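Glutaredoxin-like protein NrdH (Escherichia coli, PDB 1H75) probably carries electrons through a redox-active disulfide to the NrdEF ribonucleotide reductase system. Local coordinates at residues M1-Y6 and P52-G57. Sequence-based numbering, arbitrary orientation.
Sequences MRITIY and PVVIAG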
loop_
_atom_site.group_PDB
_atom_site.type_symbol
_atom_site.label_atom_id
_atom_site.label_comp_id
_atom_site.label_asym_id
_atom_site.label_seq_id
_atom_site.Cartn_x
_atom_site.Cartn_y
_atom_site.Cartn_z
ATOM N N MET A 1 -2.498 -2.949 -14.246
ATOM C CA MET A 1 -3.171 -2.680 -12.941
ATOM C C MET A 1 -2.283 -1.820 -12.053
ATOM O O MET A 1 -1.152 -2.191 -11.756
ATOM C CB MET A 1 -3.464 -3.986 -12.208
ATOM C CG MET A 1 -3.994 -3.759 -10.802
ATOM S SD MET A 1 -3.927 -5.241 -9.812
ATOM C CE MET A 1 -2.139 -5.424 -9.595
ATOM N N ARG A 2 -2.814 -0.684 -11.622
ATOM C CA ARG A 2 -2.080 0.242 -10.775
ATOM C C ARG A 2 -2.081 -0.205 -9.309
ATOM O O ARG A 2 -3.123 -0.571 -8.775
ATOM C CB ARG A 2 -2.718 1.628 -10.873
ATOM C CG ARG A 2 -2.061 2.686 -10.008
ATOM C CD ARG A 2 -3.025 3.840 -9.727
ATOM N NE ARG A 2 -3.522 4.477 -10.944
ATOM C CZ ARG A 2 -2.753 5.114 -11.821
ATOM N NH1 ARG A 2 -1.440 5.196 -11.619
ATOM N NH2 ARG A 2 -3.293 5.683 -12.892
ATOM N N ILE A 3 -0.907 -0.183 -8.684
ATOM C CA ILE A 3 -0.759 -0.535 -7.266
ATOM C C ILE A 3 -0.259 0.735 -6.584
ATOM O O ILE A 3 0.769 1.293 -6.980
ATOM C CB ILE A 3 0.304 -1.636 -7.047
ATOM C CG1 ILE A 3 -0.106 -2.903 -7.795
ATOM C CG2 ILE A 3 0.477 -1.920 -5.554
ATOM C CD1 ILE A 3 0.976 -3.970 -7.807
ATOM N N THR A 4 -1.006 1.231 -5.606
ATOM C CA THR A 4 -0.579 2.423 -4.887
ATOM C C THR A 4 -0.371 2.056 -3.426
ATOM O O THR A 4 -1.219 1.385 -2.829
ATOM C CB THR A 4 -1.643 3.529 -4.949
ATOM O OG1 THR A 4 -1.920 3.848 -6.315
ATOM C CG2 THR A 4 -1.171 4.769 -4.211
ATOM N N ILE A 5 0.760 2.474 -2.864
ATOM C CA ILE A 5 1.029 2.198 -1.455
ATOM C C ILE A 5 0.995 3.540 -0.740
ATOM O O ILE A 5 1.798 4.420 -1.066
ATOM C CB ILE A 5 2.444 1.580 -1.212
ATOM C CG1 ILE A 5 2.618 0.288 -2.021
ATOM C CG2 ILE A 5 2.644 1.323 0.282
ATOM C CD1 ILE A 5 4.010 -0.377 -1.876
ATOM N N TYR A 6 0.060 3.705 0.198
ATOM C CA TYR A 6 -0.027 4.946 0.987
ATOM C C TYR A 6 0.894 4.688 2.163
ATOM O O TYR A 6 0.698 3.739 2.940
ATOM C CB TYR A 6 -1.470 5.214 1.419
ATOM C CG TYR A 6 -2.325 5.570 0.208
ATOM C CD1 TYR A 6 -3.017 4.586 -0.505
ATOM C CD2 TYR A 6 -2.370 6.889 -0.268
ATOM C CE1 TYR A 6 -3.736 4.908 -1.668
ATOM C CE2 TYR A 6 -3.078 7.216 -1.418
ATOM C CZ TYR A 6 -3.757 6.223 -2.111
ATOM O OH TYR A 6 -4.434 6.567 -3.256
ATOM N N PRO A 52 0.906 0.620 6.179
ATOM C CA PRO A 52 0.512 1.316 4.956
ATOM C C PRO A 52 -0.902 0.913 4.537
ATOM O O PRO A 52 -1.507 0.024 5.122
ATOM C CB PRO A 52 1.512 0.780 3.937
ATOM C CG PRO A 52 1.630 -0.677 4.387
ATOM C CD PRO A 52 1.790 -0.526 5.880
ATOM N N VAL A 53 -1.416 1.593 3.526
ATOM C CA VAL A 53 -2.672 1.183 2.935
ATOM C C VAL A 53 -2.308 0.887 1.486
ATOM O O VAL A 53 -1.657 1.698 0.812
ATOM C CB VAL A 53 -3.772 2.260 2.995
ATOM C CG1 VAL A 53 -4.960 1.824 2.126
ATOM C CG2 VAL A 53 -4.251 2.418 4.429
ATOM N N VAL A 54 -2.689 -0.290 1.006
ATOM C CA VAL A 54 -2.416 -0.651 -0.373
ATOM C C VAL A 54 -3.722 -0.724 -1.119
ATOM O O VAL A 54 -4.680 -1.357 -0.648
ATOM C CB VAL A 54 -1.730 -2.038 -0.501
ATOM C CG1 VAL A 54 -1.593 -2.405 -1.975
ATOM C CG2 VAL A 54 -0.381 -2.029 0.185
ATOM N N ILE A 55 -3.784 -0.044 -2.258
ATOM C CA ILE A 55 -4.986 -0.065 -3.097
ATOM C C ILE A 55 -4.534 -0.575 -4.458
ATOM O O ILE A 55 -3.612 -0.024 -5.072
ATOM C CB ILE A 55 -5.619 1.356 -3.286
ATOM C CG1 ILE A 55 -6.025 1.962 -1.947
ATOM C CG2 ILE A 55 -6.820 1.269 -4.232
ATOM C CD1 ILE A 55 -6.942 1.108 -1.095
ATOM N N ALA A 56 -5.184 -1.629 -4.937
ATOM C CA ALA A 56 -4.814 -2.212 -6.213
ATOM C C ALA A 56 -6.045 -2.867 -6.827
ATOM O O ALA A 56 -6.512 -3.903 -6.366
ATOM C CB ALA A 56 -3.706 -3.239 -5.994
ATOM N N GLY A 57 -6.581 -2.249 -7.872
ATOM C CA GLY A 57 -7.778 -2.811 -8.465
ATOM C C GLY A 57 -8.889 -2.819 -7.427
ATOM O O GLY A 57 -9.158 -1.792 -6.810
HETATM O O HOH W 1 -5.709 -0.098 -9.298
HETATM O O HOH W 2 -4.202 2.185 -6.959
#
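Antiparallel pairing of T4 and Y6 with I55 and V53 joins the two central strands of the thioredoxin-fold sheet, their short axes 4.7 Å apart and their directions 165° from each other. Two hydrogen-bonded pairs define the register. At the first, T4 N reaches I55 O at 2.9 Å and I55 N returns to T4 O; at the second, Y6 N lies 2.7 Å from V53 O (175° at the hydrogen), and V53 N is 3.1 Å from Y6 O. Past the T4-I55 pair a water bridges the strands, donating to R2 O and accepting from G57 N; a second water, at the T4-I55 pair, donates to T4 OG1, which is also hydrogen-bonded to E29 OE2, and to I55 O, which already accepts from T4 N.

On one face, I3 and V54 lie side by side, CG2 against CG1, and I3 CG1 packs on A56 CB at 4.0 Å. I5 CG2, anti to its backbone N, rests beside P52 CB at 3.9 Å. On the other face Y6 dominates. With CG beside its backbone N (chi1 -69°), its ring passes obliquely by I55, whose CG1 comes 3.7 Å from Y6 CE1 at the ring edge; T4 CG2 lies over one face of the Y6 ring, 3.5 Å above its plane and offset toward the rim.

I3 and I5 also pack on M21 of helix 12-23, and P52, which follows a cis peptide bond, touches C14 of the redox-active disulfide. Y6 and V53 touch L43 of helix 37-45. Strand 29-32 runs parallel alongside 3-7, and strand 59-62 borders 53-56, placing this pair in the middle of the sheet between helices.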